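Local coordinates for protein 4-aminobutyrate transaminase (Acinetobacter baumannii, PDB 6WOP) that probably transfers the amino group of 4-aminobutyrate to 2-oxoglutarate as a pyridoxal-phosphate-dependent class-III aminotransferase, at residues A[35-38]-A[42-45]; A[121-126]-A[200-205]; A[166-171]-A[189-194]; A[269-272]-A[276-279]; A[369-374]-A[381-386]. All blocks are in the same frame, centred on the assembly; numbering follows the deposited sequence.

Contact 1. Residues A[35-38]-A[42-45]; sequences TIWD and NQFI
W37 and Q43 face one another as a non-hydrogen-bonded antiparallel pair, their side chains lying side by side and pointing the same way. The amide plane of Q43 is turned 67° from the indole, and OE1 takes only a weak bond from NE1 of W37, 3.3 Å long and bent. The glutamine chain also packs by its carbons: Q43 CG rests 3.4 Å from T35 CG2. That methyl in turn lies over a face of the W37 ring near its rim, put there because it stands anti to its own backbone N, while OG1 lies beside the backbone N and bonds to Q403. On the other face of the hairpin I36 and F44 form the hydrogen-bonded pair, I36 N to F44 O at 3.0 Å and F44 N to I36 O at 2.8 Å; the F44 ring has I36 O at its edge and stacks on W26.

At the turn end, the D38 carboxylate takes two bonds from N42. Carboxylate and amide planes are 72° apart, yet N42 ND2 reaches the syn lone pair of D38 OD2 at 2.8 Å, almost straight, while N42 N meets D38 OD1 from above the carboxylate plane, also at 2.8 Å. The backbone bond from D38 N to N42 O completes the set. Three bonds thus tie D38 to N42, which implies a turn pinned by polar chemistry, whereas the T35, W37 and Q43 side is mainly carbon contact.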
# COMPACT_ATOMS: atom_id res chain seq x y z
N THR A 35 7.88 6.33 45.04
CA THR A 35 8.39 5.13 45.71
C THR A 35 7.66 3.90 45.18
O THR A 35 6.42 3.90 45.12
CB THR A 35 8.15 5.26 47.21
OG1 THR A 35 8.64 6.56 47.61
CG2 THR A 35 8.94 4.17 48.00
N ILE A 36 8.41 2.85 44.83
CA ILE A 36 7.83 1.57 44.38
C ILE A 36 8.41 0.48 45.26
O ILE A 36 9.60 0.51 45.58
CB ILE A 36 8.20 1.27 42.90
CG1 ILE A 36 7.75 2.40 41.98
CG2 ILE A 36 7.56 -0.12 42.46
CD1 ILE A 36 8.54 2.33 40.61
N TRP A 37 7.57 -0.48 45.66
CA TRP A 37 8.02 -1.58 46.52
C TRP A 37 7.85 -2.89 45.77
O TRP A 37 6.85 -3.07 45.07
CB TRP A 37 7.21 -1.69 47.82
CG TRP A 37 7.46 -0.62 48.83
CD1 TRP A 37 8.34 -0.65 49.87
CD2 TRP A 37 6.79 0.65 48.90
NE1 TRP A 37 8.29 0.53 50.57
CE2 TRP A 37 7.32 1.33 50.02
CE3 TRP A 37 5.78 1.26 48.14
CZ2 TRP A 37 6.88 2.62 50.40
CZ3 TRP A 37 5.31 2.54 48.52
CH2 TRP A 37 5.87 3.20 49.65
N ASP A 38 8.81 -3.78 45.90
CA ASP A 38 8.65 -5.08 45.28
C ASP A 38 7.97 -6.02 46.26
O ASP A 38 7.66 -5.68 47.41
CB ASP A 38 9.99 -5.63 44.75
CG ASP A 38 10.98 -6.01 45.87
OD1 ASP A 38 10.61 -6.04 47.07
OD2 ASP A 38 12.16 -6.25 45.53
N ASN A 42 11.59 -4.51 49.21
CA ASN A 42 12.65 -3.59 48.80
C ASN A 42 12.03 -2.33 48.21
O ASN A 42 11.05 -2.39 47.47
CB ASN A 42 13.56 -4.23 47.75
CG ASN A 42 14.22 -5.50 48.25
OD1 ASN A 42 14.92 -5.48 49.25
ND2 ASN A 42 13.98 -6.61 47.56
N GLN A 43 12.63 -1.20 48.52
CA GLN A 43 12.12 0.09 48.09
C GLN A 43 12.95 0.60 46.91
O GLN A 43 14.19 0.50 46.93
CB GLN A 43 12.24 1.07 49.27
CG GLN A 43 11.07 1.96 49.45
CD GLN A 43 11.14 2.77 50.75
OE1 GLN A 43 10.78 2.29 51.84
NE2 GLN A 43 11.66 3.97 50.64
N PHE A 44 12.28 1.16 45.90
CA PHE A 44 12.93 1.74 44.72
C PHE A 44 12.50 3.19 44.56
O PHE A 44 11.33 3.54 44.79
CB PHE A 44 12.58 0.99 43.45
CG PHE A 44 13.16 -0.36 43.40
CD1 PHE A 44 12.46 -1.43 43.92
CD2 PHE A 44 14.44 -0.58 42.85
CE1 PHE A 44 13.00 -2.69 43.90
CE2 PHE A 44 14.98 -1.85 42.83
CZ PHE A 44 14.26 -2.91 43.35
N ILE A 45 13.44 4.05 44.22
CA ILE A 45 13.09 5.43 43.92
C ILE A 45 12.73 5.42 42.44
O ILE A 45 13.50 4.90 41.63
CB ILE A 45 14.24 6.40 44.21
CG1 ILE A 45 14.54 6.45 45.71
CG2 ILE A 45 14.01 7.80 43.55
CD1 ILE A 45 15.89 7.14 46.11

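Contact 2. Residues A[121-126]-A[200-205]; sequences KIARCY and DVAAIV
A123 and A202 bring a helix and a strand together mainly through alanine methyls, one of them set against the helix backbone. The tight part is small: A123 CB sits 3.9 Å from A203 CB and 4.3 Å from A202 CB, while A202 CB presses on the helix backbone itself, 3.8 Å from A123 O and 3.9 Å from R124 CA. Short side chains at all three alanines let the two axes close to 7.1 Å, with their directions 145° apart.

The packing thins out quickly beyond this patch. R124 adds only its CG, 4.1 Å from A202 CB; its CB points away from the strand, and the extended chain carries the guanidinium off to the second subunit, where NH1 bonds to V162 O and F160 O. C125 also points away from the strand and packs on F160 of that subunit; it is partly exposed. The helix is therefore glued to the sheet on one flank and to a neighbouring chain on another.

Strand 201-206 runs between strands 131-135 and 236-240 in the seven-stranded mixed sheet, and helix 112-127 packs on its face, running roughly antiparallel to it, with A123 also reaching L236 on the adjoining strand. I122 and Y126 extend the helix contact to helix 284-287.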
# COMPACT_ATOMS: atom_id res chain seq x y z
N LYS A 121 -6.08 10.44 10.95
CA LYS A 121 -7.41 10.34 10.35
C LYS A 121 -8.03 11.71 10.12
O LYS A 121 -8.61 11.99 9.06
CB LYS A 121 -8.32 9.49 11.24
CG LYS A 121 -7.83 8.05 11.28
CD LYS A 121 -8.54 7.09 12.27
CE LYS A 121 -10.04 7.22 12.40
NZ LYS A 121 -10.44 6.28 13.55
N ILE A 122 -7.99 12.56 11.14
CA ILE A 122 -8.57 13.91 11.05
C ILE A 122 -7.85 14.73 9.97
O ILE A 122 -8.48 15.41 9.14
CB ILE A 122 -8.45 14.55 12.45
CG1 ILE A 122 -9.45 13.90 13.43
CG2 ILE A 122 -8.63 16.14 12.41
CD1 ILE A 122 -9.06 14.31 14.90
N ALA A 123 -6.53 14.69 9.97
CA ALA A 123 -5.76 15.44 8.97
C ALA A 123 -6.04 14.94 7.56
O ALA A 123 -6.15 15.74 6.62
CB ALA A 123 -4.28 15.33 9.27
N ARG A 124 -6.09 13.62 7.38
CA ARG A 124 -6.41 13.08 6.07
C ARG A 124 -7.78 13.56 5.64
O ARG A 124 -7.97 13.98 4.51
CB ARG A 124 -6.40 11.57 6.08
CG ARG A 124 -5.01 10.91 5.98
CD ARG A 124 -5.21 9.52 5.41
NE ARG A 124 -3.99 8.72 5.18
CZ ARG A 124 -4.06 7.49 4.67
NH1 ARG A 124 -5.25 6.99 4.35
NH2 ARG A 124 -2.97 6.76 4.48
N CYS A 125 -8.74 13.53 6.55
CA CYS A 125 -10.10 13.93 6.23
C CYS A 125 -10.13 15.41 5.83
O CYS A 125 -10.71 15.77 4.81
CB CYS A 125 -11.05 13.63 7.42
SG CYS A 125 -12.70 14.39 7.19
N TYR A 126 -9.53 16.25 6.68
CA TYR A 126 -9.58 17.71 6.47
C TYR A 126 -8.92 18.11 5.15
O TYR A 126 -9.43 18.97 4.42
CB TYR A 126 -8.92 18.45 7.64
CG TYR A 126 -8.95 19.96 7.46
CD1 TYR A 126 -10.13 20.68 7.70
CD2 TYR A 126 -7.83 20.67 7.03
CE1 TYR A 126 -10.18 22.05 7.55
CE2 TYR A 126 -7.88 22.03 6.85
CZ TYR A 126 -9.04 22.71 7.12
OH TYR A 126 -9.09 24.07 6.95
N ASP A 200 -0.08 16.05 -1.90
CA ASP A 200 -0.59 14.77 -1.42
C ASP A 200 -0.23 14.50 0.03
O ASP A 200 -0.42 13.36 0.49
CB ASP A 200 -0.06 13.62 -2.27
CG ASP A 200 -0.80 13.49 -3.56
OD1 ASP A 200 -2.04 13.39 -3.50
OD2 ASP A 200 -0.15 13.51 -4.62
N VAL A 201 0.39 15.45 0.73
CA VAL A 201 0.79 15.26 2.13
C VAL A 201 -0.29 15.87 3.01
O VAL A 201 -0.54 17.07 2.95
CB VAL A 201 2.17 15.89 2.44
CG1 VAL A 201 2.57 15.75 3.93
CG2 VAL A 201 3.29 15.29 1.56
N ALA A 202 -0.91 15.03 3.88
CA ALA A 202 -1.92 15.51 4.83
C ALA A 202 -1.29 16.20 6.02
O ALA A 202 -1.80 17.24 6.49
CB ALA A 202 -2.80 14.34 5.35
N ALA A 203 -0.21 15.65 6.57
CA ALA A 203 0.33 16.22 7.79
C ALA A 203 1.80 15.91 7.88
O ALA A 203 2.28 14.87 7.40
CB ALA A 203 -0.35 15.66 9.06
N ILE A 204 2.51 16.82 8.57
CA ILE A 204 3.85 16.55 9.10
C ILE A 204 3.74 16.42 10.60
O ILE A 204 3.21 17.33 11.27
CB ILE A 204 4.84 17.67 8.74
CG1 ILE A 204 4.92 17.76 7.23
CG2 ILE A 204 6.25 17.37 9.38
CD1 ILE A 204 6.03 18.76 6.60
N VAL A 205 4.27 15.32 11.13
CA VAL A 205 4.04 14.96 12.53
C VAL A 205 5.37 14.84 13.24
O VAL A 205 6.24 14.08 12.79
CB VAL A 205 3.27 13.64 12.65
CG1 VAL A 205 3.00 13.35 14.20
CG2 VAL A 205 2.01 13.72 11.78

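Contact 3. Residues A[166-171]-A[189-194]; sequences GVFHAR and EDIFSE
Of 189-194, I191 alone reaches strand 167-170, and it does so with two separate tips. Its CG1 stands anti to the carbonyl carbon (chi1 -73°) and the chain continues extended to CD1 (chi2 172°), so the far methyl lands on the strand backbone, 3.7 Å from both H169 C and A170 N, and 3.8 Å from A170 CB. The shorter branch, CG2, turns to the other side and meets F168 CB at 4.0 Å. F168 itself sets out toward the helix, but its ring leads away and approaches I191 CG2 obliquely; the side chain packs on D195 of its own chain and on V167 of the third subunit. I191 thus spans from F168 to A170 along one face of the strand, with I133 and I196 beside it, and A170 also touches S187 and V188 earlier in the helix.

The polar side chains find their partners outside the helix segment. H169 points away from the helix: NE2 bonds to M149 O, and ND1 to D195 OD1 of the third subunit. R171 curls back on its own strand, bent at CG and again at CD (chi3 68°), until NH2 lies 2.9 Å from H169 O. That bond is poorly aimed, since the nitrogen sits above the carbonyl plane instead of on a lone pair. The same NH2 forms an intersubunit salt bridge with E194 of the third subunit, reciprocated by E194 of this chain and R171 of that subunit.

Chemically the contact divides in two: a buried aliphatic join made by a single isoleucine, and polar groups, several of which bond to the third subunit.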
# COMPACT_ATOMS: atom_id res chain seq x y z
N GLY A 166 2.67 5.73 1.78
CA GLY A 166 2.50 7.17 1.97
C GLY A 166 3.06 7.71 3.28
O GLY A 166 2.67 8.80 3.72
N VAL A 167 3.95 6.97 3.94
CA VAL A 167 4.62 7.45 5.15
C VAL A 167 6.11 7.55 4.88
O VAL A 167 6.72 6.56 4.45
CB VAL A 167 4.36 6.48 6.32
CG1 VAL A 167 5.09 6.97 7.65
CG2 VAL A 167 2.84 6.37 6.51
N PHE A 168 6.72 8.71 5.18
CA PHE A 168 8.14 8.87 4.89
C PHE A 168 8.83 9.54 6.06
O PHE A 168 8.22 10.35 6.75
CB PHE A 168 8.31 9.72 3.56
CG PHE A 168 7.69 8.99 2.38
CD1 PHE A 168 8.34 7.87 1.82
CD2 PHE A 168 6.46 9.38 1.88
CE1 PHE A 168 7.72 7.15 0.74
CE2 PHE A 168 5.85 8.69 0.85
CZ PHE A 168 6.49 7.58 0.28
N HIS A 169 10.13 9.29 6.23
CA HIS A 169 10.89 9.86 7.35
C HIS A 169 11.91 10.89 6.92
O HIS A 169 12.82 10.59 6.10
CB HIS A 169 11.58 8.74 8.11
CG HIS A 169 10.62 7.81 8.77
ND1 HIS A 169 10.13 6.69 8.13
CD2 HIS A 169 10.02 7.85 9.99
CE1 HIS A 169 9.27 6.06 8.93
NE2 HIS A 169 9.18 6.75 10.06
N ALA A 170 11.84 12.07 7.53
CA ALA A 170 12.89 13.09 7.39
C ALA A 170 13.87 13.03 8.57
O ALA A 170 13.66 12.27 9.53
CB ALA A 170 12.24 14.48 7.28
N ARG A 171 14.90 13.88 8.52
CA ARG A 171 15.85 13.97 9.59
C ARG A 171 15.42 15.00 10.62
O ARG A 171 15.21 16.12 10.29
CB ARG A 171 17.23 14.46 9.11
CG ARG A 171 17.70 13.92 7.81
CD ARG A 171 18.07 12.49 7.87
NE ARG A 171 17.01 11.51 8.08
CZ ARG A 171 16.17 11.03 7.17
NH1 ARG A 171 16.17 11.48 5.92
NH2 ARG A 171 15.30 10.16 7.53
N GLU A 189 12.19 18.73 2.23
CA GLU A 189 12.01 19.12 0.84
C GLU A 189 12.43 17.99 -0.11
O GLU A 189 11.88 17.87 -1.22
CB GLU A 189 12.79 20.42 0.58
CG GLU A 189 12.25 21.58 1.46
CD GLU A 189 13.10 22.82 1.42
OE1 GLU A 189 14.36 22.72 1.23
OE2 GLU A 189 12.49 23.92 1.59
N ASP A 190 13.44 17.20 0.25
CA ASP A 190 13.80 16.07 -0.61
C ASP A 190 12.65 15.06 -0.67
O ASP A 190 12.45 14.39 -1.68
CB ASP A 190 15.07 15.38 -0.09
CG ASP A 190 16.34 16.22 -0.25
OD1 ASP A 190 16.34 17.27 -0.99
OD2 ASP A 190 17.38 15.82 0.36
N ILE A 191 11.91 14.89 0.44
CA ILE A 191 10.74 14.01 0.39
C ILE A 191 9.74 14.53 -0.64
O ILE A 191 9.20 13.76 -1.45
CB ILE A 191 10.11 13.90 1.80
CG1 ILE A 191 11.04 13.03 2.70
CG2 ILE A 191 8.69 13.24 1.75
CD1 ILE A 191 10.61 13.03 4.18
N PHE A 192 9.47 15.84 -0.63
CA PHE A 192 8.57 16.40 -1.66
C PHE A 192 9.13 16.15 -3.04
O PHE A 192 8.37 15.96 -4.02
CB PHE A 192 8.42 17.91 -1.49
CG PHE A 192 7.77 18.33 -0.21
CD1 PHE A 192 6.83 17.56 0.38
CD2 PHE A 192 8.10 19.56 0.35
CE1 PHE A 192 6.18 17.98 1.56
CE2 PHE A 192 7.46 19.99 1.53
CZ PHE A 192 6.50 19.19 2.12
N SER A 193 10.46 16.29 -3.18
CA SER A 193 11.05 16.20 -4.51
C SER A 193 11.09 14.78 -5.03
O SER A 193 11.17 14.59 -6.23
CB SER A 193 12.50 16.73 -4.52
OG SER A 193 12.55 18.10 -4.21
N GLU A 194 11.15 13.79 -4.15
CA GLU A 194 11.48 12.42 -4.51
C GLU A 194 10.37 11.42 -4.25
O GLU A 194 10.28 10.43 -5.01
CB GLU A 194 12.73 11.94 -3.74
CG GLU A 194 13.97 12.86 -4.09
CD GLU A 194 15.16 12.65 -3.15
OE1 GLU A 194 15.09 11.79 -2.24
OE2 GLU A 194 16.15 13.37 -3.32

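Contact 4. Residues A[269-272]-A[276-279]; sequences KSLG and PISG
The chain makes a sharp bend at K269 (phi 47°, psi -105°), passes through a short 3-10 segment whose G272 N bonds back to K269 O at 3.1 Å, and then returns so that L271 and G272 lie across from S278 and I277, with G272 CA 5.8 Å from I277 CA.

Two aliphatic side chains fill the space between. L271 sends its CG out anti to the backbone N (chi1 170°), which lays CD2 over the backbone of the other segment, 3.7 Å from S278 C and 4.1 Å from G279 N. The side chains of L271 and I277 meet at about a right angle, L271 CD2 standing 4.0 Å from I277 CG2. That I277 methyl is wedged between its own N and carbonyl carbon and presses on G272, with CG2 3.6 Å from G272 CA; the bare glycine lets the isoleucine come this close. All the touching residues are buried.

K269 and S278 turn their side chains the other way. The NZ of K269 bonds to I51 O, and the K269 side chain comes within about 6 Å of a bound tartrate, probably from the crystallisation liquor. In class-III aminotransferases the lysine of this AKSLGGG sequence carries the cofactor, a role K269 probably shares. Y299 of the second subunit packs on P276, and its OH bonds to I277 O and weakly to K269 O.

S278 and G279 lead into strand 278-283, which runs between strands 104-109 and 264-267 of the mixed sheet that also holds strands 201-206 and 236-240, while helix 303-318 packs its A305, V306 and A309 against I277 and L271.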
# COMPACT_ATOMS: atom_id res chain seq x y z
N LYS A 269 -0.63 9.40 28.27
CA LYS A 269 0.29 9.17 29.38
C LYS A 269 -0.11 10.01 30.59
O LYS A 269 -1.09 9.69 31.26
CB LYS A 269 1.73 9.41 28.93
CG LYS A 269 2.26 8.24 27.99
CD LYS A 269 3.72 8.44 27.68
CE LYS A 269 4.27 7.33 26.77
NZ LYS A 269 5.06 6.41 27.53
N SER A 270 0.63 11.09 30.88
CA SER A 270 0.34 11.71 32.17
C SER A 270 -0.97 12.50 32.18
O SER A 270 -1.44 12.85 33.27
CB SER A 270 1.51 12.61 32.58
OG SER A 270 2.49 11.85 33.28
N LEU A 271 -1.63 12.69 31.01
CA LEU A 271 -3.01 13.18 30.97
C LEU A 271 -3.84 12.46 32.04
O LEU A 271 -4.61 13.09 32.75
CB LEU A 271 -3.63 12.91 29.58
CG LEU A 271 -5.14 13.16 29.47
CD1 LEU A 271 -5.54 14.63 29.65
CD2 LEU A 271 -5.67 12.66 28.02
N GLY A 272 -3.68 11.16 32.16
CA GLY A 272 -4.57 10.33 32.98
C GLY A 272 -3.97 9.99 34.34
O GLY A 272 -4.64 9.30 35.15
N PRO A 276 -5.97 4.70 31.84
CA PRO A 276 -5.88 4.76 30.35
C PRO A 276 -6.82 5.80 29.78
O PRO A 276 -8.06 5.67 29.86
CB PRO A 276 -6.26 3.34 29.90
CG PRO A 276 -5.84 2.46 31.06
CD PRO A 276 -6.20 3.32 32.30
N ILE A 277 -6.22 6.81 29.13
CA ILE A 277 -6.95 7.79 28.34
C ILE A 277 -5.94 8.51 27.46
O ILE A 277 -4.77 8.63 27.82
CB ILE A 277 -7.69 8.80 29.27
CG1 ILE A 277 -8.49 9.85 28.48
CG2 ILE A 277 -6.68 9.53 30.21
CD1 ILE A 277 -9.55 10.68 29.34
N SER A 278 -6.43 9.08 26.35
CA SER A 278 -5.63 9.87 25.39
C SER A 278 -6.53 10.96 24.84
O SER A 278 -7.72 11.02 25.18
CB SER A 278 -5.11 9.02 24.23
OG SER A 278 -6.20 8.62 23.40
N GLY A 279 -5.95 11.89 24.05
CA GLY A 279 -6.84 12.84 23.38
C GLY A 279 -6.15 13.55 22.24
O GLY A 279 -4.93 13.48 22.09

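Contact 5. Residues A[369-374]-A[381-386]; sequences VVQNYA and LLTCGK
Helix 364-376 belongs to a beta-alpha-beta crossover that leaves strand 356-361 and returns in the parallel strand 379-384, with 390-393 lying between them; this contact is where the helix meets the second strand. Q371 supplies the polar link. Its chain is anti at chi1 and chi2 (179° and -180°), fully stretched, and delivers NE2 to L381 O at 2.7 Å. The bond is nearly straight at 168° and lies in the plane of the amide, though NE2 comes from above the carbonyl plane of L381. Two waters add bridges between the segments: one joins Q371 O to L381 N, and a second accepts hydrogen bonds from Q371 NE2 and T383 N, each at 3.2 Å. With OE1 bonded to K368 NZ and NE2 to L381 O, both ends of the Q371 amide are held. T383 CG2 stands 3.9 Å from Q371 NE2, the two side chains about at right angles.

Beside the glutamine, L381 plugs into the helix. Its CD1 is squeezed to 3.5 Å from A374 CB, tighter than usual, and lies 4.1 Å from V370 CG1.

Helix 401-416 lies alongside, L411 touching both V370 and L381, while I391 and F393 of strand 390-393 complete the greasy layer between helix 364-376 and the sheet.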
# COMPACT_ATOMS: atom_id res chain seq x y z
N VAL A 369 25.76 -0.19 32.73
CA VAL A 369 26.48 -0.30 34.01
C VAL A 369 25.84 0.62 35.05
O VAL A 369 25.58 0.21 36.18
CB VAL A 369 27.99 -0.01 33.81
CG1 VAL A 369 28.66 0.28 35.16
CG2 VAL A 369 28.69 -1.21 33.10
N VAL A 370 25.52 1.85 34.66
CA VAL A 370 24.91 2.81 35.57
C VAL A 370 23.50 2.37 35.93
O VAL A 370 23.09 2.38 37.11
CB VAL A 370 24.92 4.22 34.91
CG1 VAL A 370 24.02 5.23 35.71
CG2 VAL A 370 26.36 4.73 34.72
N GLN A 371 22.71 2.00 34.92
CA GLN A 371 21.35 1.54 35.14
C GLN A 371 21.33 0.37 36.10
O GLN A 371 20.46 0.31 36.98
CB GLN A 371 20.71 1.15 33.80
CG GLN A 371 19.28 0.64 33.95
CD GLN A 371 18.63 0.25 32.63
OE1 GLN A 371 19.18 -0.56 31.85
NE2 GLN A 371 17.49 0.81 32.38
N ASN A 372 22.25 -0.60 35.92
CA ASN A 372 22.15 -1.76 36.80
C ASN A 372 22.71 -1.46 38.19
O ASN A 372 22.16 -1.93 39.20
CB ASN A 372 22.85 -2.98 36.20
CG ASN A 372 22.29 -3.32 34.81
OD1 ASN A 372 21.35 -2.67 34.34
ND2 ASN A 372 22.87 -4.33 34.16
N TYR A 373 23.74 -0.61 38.32
CA TYR A 373 24.14 -0.17 39.65
C TYR A 373 22.98 0.49 40.37
O TYR A 373 22.75 0.25 41.56
CB TYR A 373 25.28 0.82 39.57
CG TYR A 373 25.65 1.32 40.94
CD1 TYR A 373 25.01 2.43 41.50
CD2 TYR A 373 26.63 0.69 41.69
CE1 TYR A 373 25.33 2.88 42.74
CE2 TYR A 373 26.94 1.13 42.94
CZ TYR A 373 26.30 2.24 43.45
OH TYR A 373 26.61 2.71 44.69
N ALA A 374 22.27 1.37 39.66
CA ALA A 374 21.15 2.07 40.26
C ALA A 374 20.10 1.08 40.72
O ALA A 374 19.61 1.17 41.85
CB ALA A 374 20.55 3.08 39.28
N LEU A 381 15.92 3.34 36.71
CA LEU A 381 16.33 4.19 35.61
C LEU A 381 15.95 3.59 34.27
O LEU A 381 16.09 2.37 34.08
CB LEU A 381 17.88 4.39 35.59
CG LEU A 381 18.51 5.18 36.75
CD1 LEU A 381 20.07 5.28 36.65
CD2 LEU A 381 17.84 6.56 36.75
N LEU A 382 15.52 4.44 33.32
CA LEU A 382 15.26 4.01 31.94
C LEU A 382 16.33 4.46 30.96
O LEU A 382 16.87 5.57 31.08
CB LEU A 382 13.93 4.56 31.45
CG LEU A 382 12.69 4.27 32.31
CD1 LEU A 382 11.56 5.09 31.74
CD2 LEU A 382 12.37 2.78 32.31
N THR A 383 16.56 3.64 29.93
CA THR A 383 17.41 4.04 28.79
C THR A 383 16.57 4.30 27.53
O THR A 383 15.36 4.08 27.48
CB THR A 383 18.48 3.00 28.48
OG1 THR A 383 17.86 1.74 28.15
CG2 THR A 383 19.47 2.85 29.67
N CYS A 384 17.22 4.83 26.51
CA CYS A 384 16.52 5.23 25.30
C CYS A 384 17.57 5.32 24.23
O CYS A 384 18.72 4.89 24.43
CB CYS A 384 15.83 6.58 25.46
SG CYS A 384 16.77 7.87 26.37
N GLY A 385 17.11 5.76 23.06
CA GLY A 385 18.03 6.19 22.02
C GLY A 385 18.26 5.11 21.01
O GLY A 385 18.17 3.91 21.31
N LYS A 386 18.57 5.54 19.77
CA LYS A 386 18.81 4.61 18.69
C LYS A 386 19.82 3.55 19.11
O LYS A 386 19.71 2.39 18.71
CB LYS A 386 19.32 5.38 17.45
CG LYS A 386 19.64 4.47 16.22
CD LYS A 386 20.10 5.34 15.06
CE LYS A 386 20.44 4.52 13.86
NZ LYS A 386 20.65 5.41 12.69
O HOH W 1 17.89 1.35 37.33
O HOH W 2 15.48 0.67 29.84

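The contacts divide between two sheets. Contacts 1 and 5 share one, on neighbouring strands 43-46 and 379-384, with centres 17 Å apart and nearest atoms about 6 Å apart. Contacts 2, 3 and 4 reach the other. Contacts 2 and 3 touch, V201 CG2 lying 4.0 Å from F192 CE1, and both are on the far side of the chain's centre from contact 1. Contact 4 is the most central, its centre 23 to 25 Å from those of contacts 1, 2 and 5, and it holds the lysine near the tartrate that probably marks the cofactor pocket. Contacts 2 and 4 both touch the second subunit, and K386 of contact 5 packs on S193 in the contact 3 segment of the third.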